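Local coordinates for GST N-terminal domain-containing protein (Pseudomonas syringae pv. tomato, PDB 3IC8) that is of unknown function but belongs to the glutathione S-transferase-like family and may bind glutathione or a related thiol in its thioredoxin-like N-terminal domain, at the interface of chains A and B. Residues are numbered along the deposited sequence; one frame, centred on the assembly and turned at random. Chains: chain A/B, uncharacterized GST-like proteinprotein.

Contact 1: the interface of chains A and B. Residues chain A 190, 193-194, 199, 203; chain B 9, 11-13.
A:Lys193, the last residue of helix 180-193, reaches across to B:Tyr9 and B:Thr11, which belong to the GST-type N-terminal domain of the other chain. Its CB lies 3.5 Å from the B:Thr11 hydroxyl OG1. The chain then bends at chi2 and chi3 (-70° and -92°), carrying CD and CE past the phenol oxygen of B:Tyr9, and ends with the terminal amine NZ donating to B:Tyr9 OH at 2.7 Å. The two side chains cross at about a right angle. NZ also forms a salt bridge with A:Asp203 OD1, on the syn lone pair. B:Tyr9 OH passes its own hydrogen to the other carboxylate oxygen, A:Asp203 OD2, at 2.5 Å, tip to tip with the ring and carboxylate planes 57° apart. Lysine and aspartate thus hold the phenol from two directions, while A:Ala199 CB packs against its CZ end. At the backbone, the A:Lys193 carbonyl O takes the B:Thr11 OG1 hydrogen at 2.7 Å, from above the carbonyl plane. One residue on, A:Gln194 O accepts from B:Leu13 N at 3.0 Å. The A:Gln194 amide NE2 reaches B:Thr11 O through a water, and its OE1 sits over the A:Trp190 ring.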
loop_
_atom_site.group_PDB
_atom_site.type_symbol
_atom_site.label_atom_id
_atom_site.label_comp_id
_atom_site.label_asym_id
_atom_site.label_seq_id
_atom_site.Cartn_x
_atom_site.Cartn_y
_atom_site.Cartn_z
ATOM N N TRP A 190 -18.421 3.536 1.278
ATOM C CA TRP A 190 -17.971 2.694 2.339
ATOM C C TRP A 190 -19.028 1.643 2.633
ATOM O O TRP A 190 -18.718 0.526 2.937
ATOM C CB TRP A 190 -17.640 3.563 3.538
ATOM C CG TRP A 190 -17.390 2.874 4.777
ATOM C CD1 TRP A 190 -18.124 2.931 5.875
ATOM C CD2 TRP A 190 -16.292 2.039 5.069
ATOM N NE1 TRP A 190 -17.585 2.178 6.848
ATOM C CE2 TRP A 190 -16.445 1.613 6.372
ATOM C CE3 TRP A 190 -15.197 1.599 4.341
ATOM C CZ2 TRP A 190 -15.565 0.767 6.968
ATOM C CZ3 TRP A 190 -14.321 0.769 4.936
ATOM C CH2 TRP A 190 -14.504 0.356 6.236
ATOM N N LYS A 193 -18.754 -1.188 -0.043
ATOM C CA LYS A 193 -17.573 -1.988 0.130
ATOM C C LYS A 193 -17.728 -3.129 1.123
ATOM O O LYS A 193 -16.978 -4.035 1.118
ATOM C CB LYS A 193 -16.417 -1.107 0.530
ATOM C CG LYS A 193 -15.946 -0.187 -0.535
ATOM C CD LYS A 193 -15.263 -0.914 -1.646
ATOM C CE LYS A 193 -13.799 -0.999 -1.410
ATOM N NZ LYS A 193 -13.126 -1.697 -2.479
ATOM N N GLN A 194 -18.743 -3.048 1.954
ATOM C CA GLN A 194 -19.036 -4.006 2.992
ATOM C C GLN A 194 -19.433 -5.400 2.527
ATOM O O GLN A 194 -19.335 -6.345 3.258
ATOM C CB GLN A 194 -20.098 -3.453 3.928
ATOM C CG GLN A 194 -19.740 -2.185 4.633
ATOM C CD GLN A 194 -18.394 -2.210 5.260
ATOM O OE1 GLN A 194 -17.522 -1.475 4.886
ATOM N NE2 GLN A 194 -18.217 -3.070 6.210
ATOM N N ALA A 199 -20.025 -4.481 -3.747
ATOM C CA ALA A 199 -18.717 -3.939 -4.047
ATOM C C ALA A 199 -18.462 -3.543 -5.507
ATOM O O ALA A 199 -17.757 -2.616 -5.776
ATOM C CB ALA A 199 -17.684 -4.836 -3.552
ATOM N N ASP A 203 -16.233 -1.048 -7.410
ATOM C CA ASP A 203 -15.043 -1.624 -8.011
ATOM C C ASP A 203 -15.008 -1.597 -9.543
ATOM O O ASP A 203 -13.964 -1.677 -10.133
ATOM C CB ASP A 203 -14.764 -3.014 -7.446
ATOM C CG ASP A 203 -14.322 -2.981 -6.004
ATOM O OD1 ASP A 203 -13.986 -1.919 -5.515
ATOM O OD2 ASP A 203 -14.319 -4.005 -5.343
ATOM N N TYR B 9 -11.533 -10.342 0.401
ATOM C CA TYR B 9 -11.847 -8.988 0.111
ATOM C C TYR B 9 -11.884 -8.295 1.456
ATOM O O TYR B 9 -12.708 -8.561 2.253
ATOM C CB TYR B 9 -13.184 -8.933 -0.590
ATOM C CG TYR B 9 -13.529 -7.608 -1.199
ATOM C CD1 TYR B 9 -13.033 -7.234 -2.424
ATOM C CD2 TYR B 9 -14.367 -6.741 -0.556
ATOM C CE1 TYR B 9 -13.343 -6.050 -2.961
ATOM C CE2 TYR B 9 -14.682 -5.567 -1.100
ATOM C CZ TYR B 9 -14.172 -5.219 -2.297
ATOM O OH TYR B 9 -14.501 -4.030 -2.823
ATOM N N THR B 11 -12.646 -5.406 2.974
ATOM C CA THR B 11 -13.743 -4.707 3.576
ATOM C C THR B 11 -14.996 -5.531 3.830
ATOM O O THR B 11 -15.897 -5.071 4.473
ATOM C CB THR B 11 -14.058 -3.429 2.821
ATOM O OG1 THR B 11 -14.321 -3.712 1.458
ATOM C CG2 THR B 11 -12.914 -2.513 2.897
ATOM N N SER B 12 -15.047 -6.745 3.326
ATOM C CA SER B 12 -16.229 -7.565 3.452
ATOM C C SER B 12 -16.546 -8.049 4.854
ATOM O O SER B 12 -15.702 -8.561 5.533
ATOM C CB SER B 12 -16.113 -8.756 2.535
ATOM O OG SER B 12 -17.128 -9.674 2.789
ATOM N N LEU B 13 -17.796 -7.915 5.253
ATOM C CA LEU B 13 -18.269 -8.382 6.541
ATOM C C LEU B 13 -18.146 -9.882 6.714
ATOM O O LEU B 13 -17.835 -10.372 7.760
ATOM C CB LEU B 13 -19.689 -7.917 6.774
ATOM C CG LEU B 13 -19.754 -6.416 6.891
ATOM C CD1 LEU B 13 -21.106 -5.937 6.676
ATOM C CD2 LEU B 13 -19.222 -5.933 8.174
HETATM O O HOH W 1 -15.930 -4.453 7.103
#

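Contact 2: the interface of chains A and B. Residues chain A 110-113, 115-116, 195; chain B 14, 111-112.
Around B:Phe111, A:Ser115 OG makes the shortest polar bond, a donation of 2.8 Å to the carbonyl A:Val110 O within its own chain. The bond joins the 3-10 helix 113-115 to the end of helix 88-110 in this GST-like fold, with the hydroxyl tilted 33° from the carbonyl plane. CB of the serine is left facing the partner, 3.9 Å from B:Phe111 CD1. The same A:Val110 carbonyl also borders the phenyl ring, its O lying 3.5 Å from B:Phe111 CD1. That ring is the main intruder here. With its CG anti to the carbonyl carbon (chi1 -64°), A:Ser115 CB stands above the ring plane outside the CD1 corner, and A:Thr195 lies on the same side beyond CE1 and CZ. Selenomethionine A:Met116 slides past it in the opposite direction: CB approaches CD2, and the terminal methyl CE touches B:Phe111 CB at 3.7 Å. At the far end of the ring, A:Thr195 OG1 lies 3.9 Å from B:Phe111 CE1 and also meets B:Phe14, this time at the ring edge and in its plane, 4.0 Å from CE2. B:Phe14 and A:Thr195 lie side by side, pointing the same way. Polar atoms of the two chains stay too far apart here to bond. Closer to the backbone, A:Gln112 O stands 3.6 Å from B:Phe111 CB, and the A:Pro113 ring borders the phenylalanine carbonyl. Within chain A, A:Val110 CG1 caps one face of the A:Phe111 ring.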
loop_
_atom_site.group_PDB
_atom_site.type_symbol
_atom_site.label_atom_id
_atom_site.label_comp_id
_atom_site.label_asym_id
_atom_site.label_seq_id
_atom_site.Cartn_x
_atom_site.Cartn_y
_atom_site.Cartn_z
ATOM N N VAL A 110 -27.321 -1.539 -0.485
ATOM C CA VAL A 110 -26.792 -2.452 0.478
ATOM C C VAL A 110 -27.793 -3.176 1.346
ATOM O O VAL A 110 -27.713 -4.368 1.533
ATOM C CB VAL A 110 -25.852 -1.708 1.381
ATOM C CG1 VAL A 110 -25.353 -2.574 2.459
ATOM C CG2 VAL A 110 -24.744 -1.150 0.601
ATOM N N PHE A 111 -28.717 -2.438 1.915
ATOM C CA PHE A 111 -29.616 -3.011 2.874
ATOM C C PHE A 111 -30.856 -3.591 2.241
ATOM O O PHE A 111 -31.932 -3.169 2.497
ATOM C CB PHE A 111 -29.935 -1.992 3.947
ATOM C CG PHE A 111 -28.757 -1.592 4.743
ATOM C CD1 PHE A 111 -28.150 -2.480 5.570
ATOM C CD2 PHE A 111 -28.236 -0.341 4.654
ATOM C CE1 PHE A 111 -27.075 -2.112 6.279
ATOM C CE2 PHE A 111 -27.173 0.010 5.375
ATOM C CZ PHE A 111 -26.590 -0.872 6.177
ATOM N N GLN A 112 -30.656 -4.573 1.396
ATOM C CA GLN A 112 -31.716 -5.325 0.804
ATOM C C GLN A 112 -31.259 -6.762 0.795
ATOM O O GLN A 112 -30.106 -7.027 0.896
ATOM C CB GLN A 112 -32.065 -4.814 -0.586
ATOM C CG GLN A 112 -30.921 -4.644 -1.478
ATOM C CD GLN A 112 -31.325 -4.461 -2.914
ATOM O OE1 GLN A 112 -32.159 -5.180 -3.436
ATOM N NE2 GLN A 112 -30.718 -3.505 -3.569
ATOM N N PRO A 113 -32.187 -7.679 0.666
ATOM C CA PRO A 113 -31.981 -9.098 0.880
ATOM C C PRO A 113 -30.998 -9.684 -0.082
ATOM O O PRO A 113 -30.367 -10.661 0.197
ATOM C CB PRO A 113 -33.344 -9.662 0.592
ATOM C CG PRO A 113 -34.242 -8.635 0.938
ATOM C CD PRO A 113 -33.592 -7.329 0.799
ATOM N N SER A 115 -28.221 -8.822 -0.807
ATOM C CA SER A 115 -26.840 -8.695 -0.368
ATOM C C SER A 115 -26.347 -9.791 0.539
ATOM O O SER A 115 -25.186 -9.808 0.866
ATOM C CB SER A 115 -26.608 -7.358 0.341
ATOM O OG SER A 115 -27.117 -6.281 -0.388
HETATM N N MSE A 116 -27.219 -10.690 0.954
HETATM C CA MSE A 116 -26.854 -11.710 1.922
HETATM C C MSE A 116 -26.502 -13.043 1.292
HETATM O O MSE A 116 -25.717 -13.107 0.359
HETATM C CB MSE A 116 -27.964 -11.874 2.962
HETATM C CG MSE A 116 -28.890 -13.016 2.742
HETATM SE SE MSE A 116 -30.660 -12.744 3.419
HETATM C CE MSE A 116 -30.532 -11.039 4.169
ATOM N N THR A 195 -19.908 -5.489 1.307
ATOM C CA THR A 195 -20.503 -6.680 0.797
ATOM C C THR A 195 -19.966 -7.047 -0.565
ATOM O O THR A 195 -19.691 -6.219 -1.373
ATOM C CB THR A 195 -21.971 -6.463 0.660
ATOM O OG1 THR A 195 -22.616 -6.935 1.826
ATOM C CG2 THR A 195 -22.476 -7.169 -0.508
ATOM N N PHE B 14 -18.386 -10.575 5.625
ATOM C CA PHE B 14 -18.364 -12.002 5.504
ATOM C C PHE B 14 -17.014 -12.634 5.698
ATOM O O PHE B 14 -16.913 -13.789 5.998
ATOM C CB PHE B 14 -18.932 -12.382 4.176
ATOM C CG PHE B 14 -20.342 -12.044 4.033
ATOM C CD1 PHE B 14 -21.295 -12.901 4.444
ATOM C CD2 PHE B 14 -20.723 -10.852 3.512
ATOM C CE1 PHE B 14 -22.576 -12.584 4.336
ATOM C CE2 PHE B 14 -22.002 -10.547 3.396
ATOM C CZ PHE B 14 -22.934 -11.408 3.805
ATOM N N PHE B 111 -29.753 -7.224 6.558
ATOM C CA PHE B 111 -29.888 -6.780 5.204
ATOM C C PHE B 111 -31.316 -6.656 4.782
ATOM O O PHE B 111 -31.801 -7.412 4.010
ATOM C CB PHE B 111 -29.093 -7.659 4.263
ATOM C CG PHE B 111 -27.631 -7.608 4.506
ATOM C CD1 PHE B 111 -26.890 -6.514 4.151
ATOM C CD2 PHE B 111 -26.994 -8.646 5.111
ATOM C CE1 PHE B 111 -25.561 -6.478 4.398
ATOM C CE2 PHE B 111 -25.680 -8.597 5.352
ATOM C CZ PHE B 111 -24.961 -7.519 4.998
ATOM N N GLN B 112 -31.977 -5.657 5.319
ATOM C CA GLN B 112 -33.321 -5.350 4.946
ATOM C C GLN B 112 -33.520 -3.865 5.115
ATOM O O GLN B 112 -32.785 -3.230 5.796
ATOM C CB GLN B 112 -34.314 -6.195 5.736
ATOM C CG GLN B 112 -34.103 -6.254 7.190
ATOM C CD GLN B 112 -35.390 -6.445 7.917
ATOM O OE1 GLN B 112 -36.437 -6.368 7.327
ATOM N NE2 GLN B 112 -35.324 -6.699 9.200
#

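Contact 3: the interface of chains A and B. Residues chain A 11-14, 111, 194; chain B 193-196.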
loop_
_atom_site.group_PDB
_atom_site.type_symbol
_atom_site.label_atom_id
_atom_site.label_comp_id
_atom_site.label_asym_id
_atom_site.label_seq_id
_atom_site.Cartn_x
_atom_site.Cartn_y
_atom_site.Cartn_z
ATOM N N THR A 11 -18.864 0.576 16.165
ATOM C CA THR A 11 -18.981 -0.352 15.081
ATOM C C THR A 11 -19.991 0.073 14.039
ATOM O O THR A 11 -20.218 -0.628 13.105
ATOM C CB THR A 11 -19.305 -1.738 15.581
ATOM O OG1 THR A 11 -20.397 -1.673 16.476
ATOM C CG2 THR A 11 -18.155 -2.293 16.297
ATOM N N SER A 12 -20.587 1.230 14.213
ATOM C CA SER A 12 -21.586 1.690 13.286
ATOM C C SER A 12 -20.981 2.268 12.032
ATOM O O SER A 12 -20.160 3.125 12.068
ATOM C CB SER A 12 -22.490 2.701 13.956
ATOM O OG SER A 12 -23.376 3.268 13.044
ATOM N N LEU A 13 -21.434 1.764 10.911
ATOM C CA LEU A 13 -21.071 2.228 9.601
ATOM C C LEU A 13 -21.509 3.637 9.423
ATOM O O LEU A 13 -20.917 4.376 8.710
ATOM C CB LEU A 13 -21.726 1.377 8.546
ATOM C CG LEU A 13 -21.364 -0.085 8.468
ATOM C CD1 LEU A 13 -22.384 -0.761 7.674
ATOM C CD2 LEU A 13 -20.062 -0.228 7.814
ATOM N N PHE A 14 -22.584 3.985 10.084
ATOM C CA PHE A 14 -23.152 5.303 10.024
ATOM C C PHE A 14 -22.293 6.386 10.645
ATOM O O PHE A 14 -22.397 7.525 10.290
ATOM C CB PHE A 14 -24.572 5.301 10.554
ATOM C CG PHE A 14 -25.541 4.589 9.670
ATOM C CD1 PHE A 14 -26.267 5.254 8.744
ATOM C CD2 PHE A 14 -25.710 3.244 9.768
ATOM C CE1 PHE A 14 -27.115 4.597 7.958
ATOM C CE2 PHE A 14 -26.563 2.604 8.976
ATOM C CZ PHE A 14 -27.263 3.271 8.080
ATOM N N PHE A 111 -28.717 -2.438 1.915
ATOM C CA PHE A 111 -29.616 -3.011 2.874
ATOM C C PHE A 111 -30.856 -3.591 2.241
ATOM O O PHE A 111 -31.932 -3.169 2.497
ATOM C CB PHE A 111 -29.935 -1.992 3.947
ATOM C CG PHE A 111 -28.757 -1.592 4.743
ATOM C CD1 PHE A 111 -28.150 -2.480 5.570
ATOM C CD2 PHE A 111 -28.236 -0.341 4.654
ATOM C CE1 PHE A 111 -27.075 -2.112 6.279
ATOM C CE2 PHE A 111 -27.173 0.010 5.375
ATOM C CZ PHE A 111 -26.590 -0.872 6.177
ATOM N N GLN A 194 -18.743 -3.048 1.954
ATOM C CA GLN A 194 -19.036 -4.006 2.992
ATOM C C GLN A 194 -19.433 -5.400 2.527
ATOM O O GLN A 194 -19.335 -6.345 3.258
ATOM C CB GLN A 194 -20.098 -3.453 3.928
ATOM C CG GLN A 194 -19.740 -2.185 4.633
ATOM C CD GLN A 194 -18.394 -2.210 5.260
ATOM O OE1 GLN A 194 -17.522 -1.475 4.886
ATOM N NE2 GLN A 194 -18.217 -3.070 6.210
ATOM N N LYS B 193 -24.053 -5.415 14.871
ATOM C CA LYS B 193 -23.328 -4.309 15.451
ATOM C C LYS B 193 -23.014 -3.194 14.476
ATOM O O LYS B 193 -22.669 -2.120 14.862
ATOM C CB LYS B 193 -22.059 -4.826 16.098
ATOM C CG LYS B 193 -22.299 -5.576 17.351
ATOM C CD LYS B 193 -21.475 -5.051 18.460
ATOM C CE LYS B 193 -22.315 -4.330 19.440
ATOM N NZ LYS B 193 -21.689 -4.233 20.750
ATOM N N GLN B 194 -23.135 -3.491 13.201
ATOM C CA GLN B 194 -22.904 -2.556 12.121
ATOM C C GLN B 194 -23.831 -1.358 11.972
ATOM O O GLN B 194 -23.416 -0.341 11.494
ATOM C CB GLN B 194 -22.737 -3.277 10.806
ATOM C CG GLN B 194 -21.788 -4.410 10.876
ATOM C CD GLN B 194 -20.396 -3.977 11.059
ATOM O OE1 GLN B 194 -19.891 -3.237 10.280
ATOM N NE2 GLN B 194 -19.774 -4.432 12.090
ATOM N N THR B 195 -25.090 -1.496 12.348
ATOM C CA THR B 195 -26.052 -0.417 12.208
ATOM C C THR B 195 -26.803 -0.138 13.498
ATOM O O THR B 195 -26.925 -0.987 14.325
ATOM C CB THR B 195 -27.041 -0.656 11.079
ATOM O OG1 THR B 195 -28.068 -1.514 11.526
ATOM C CG2 THR B 195 -26.388 -1.277 9.944
ATOM N N PRO B 196 -27.286 1.080 13.661
ATOM C CA PRO B 196 -27.980 1.491 14.860
ATOM C C PRO B 196 -29.239 0.707 15.076
ATOM O O PRO B 196 -29.564 0.329 16.166
ATOM C CB PRO B 196 -28.320 2.932 14.545
ATOM C CG PRO B 196 -27.261 3.366 13.759
ATOM C CD PRO B 196 -26.764 2.246 12.960
HETATM O O HOH W 2 -18.296 -0.812 11.369
#
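A:Leu13 N donates to the carbonyl B:Gln194 O at 2.9 Å, a nearly straight bond (167° at the hydrogen) that ties the start of 3-10 helix 13-15 in a GST-type N-terminal domain to the other subunit. Beside it, the hydroxyl A:Thr11 OG1 gives its hydrogen to B:Lys193 O at 2.8 Å, approaching from above the carbonyl plane. With OG1 between the backbone N and the carbonyl carbon (chi1 50°), the hydroxyl is turned toward the partner chain. The apolar part of the first shell gathers mostly around A:Phe14. A:Phe14 lays its CD2 edge 3.5 Å from B:Pro196 CD, the two side chains crossing obliquely, and its CE2 comes 3.9 Å from B:Thr195 CB. The methyl of that threonine, CG2, points tip to tip at A:Phe111 and stands 3.8 Å from CZ. A:Leu13 CD1 rests on B:Gln194 CB. Further out, a water bridges A:Thr11 O, at 2.6 Å, to the amide oxygen B:Gln194 OE1, at 3.1 Å. The bend of B:Gln194 at chi2 (-69°) turns its amide toward A:Thr11 O. A:Ser12 OG lies against B:Pro196 CD and receives a weak bond from A:Phe14 N.

Contact 1 and contact 3 are two-fold related versions of much the same arrangement, residues 11-13 of one subunit against 193-194 of the other, and their C-alpha centres lie about 13 Å apart. A:Gln194 belongs to both. Contact 2 is about 12 Å from each and shares A:Phe111 with contact 3, so the turn after helix 88-110 lies next to the paired N-terminal segments. Contacts 1 and 3 lie on opposite sides of the two-fold axis, with contact 2 nearer one end of it. Many GST-family proteins are dimers, and this symmetric pairing may be the biological one, although the deposited assembly holds four copies.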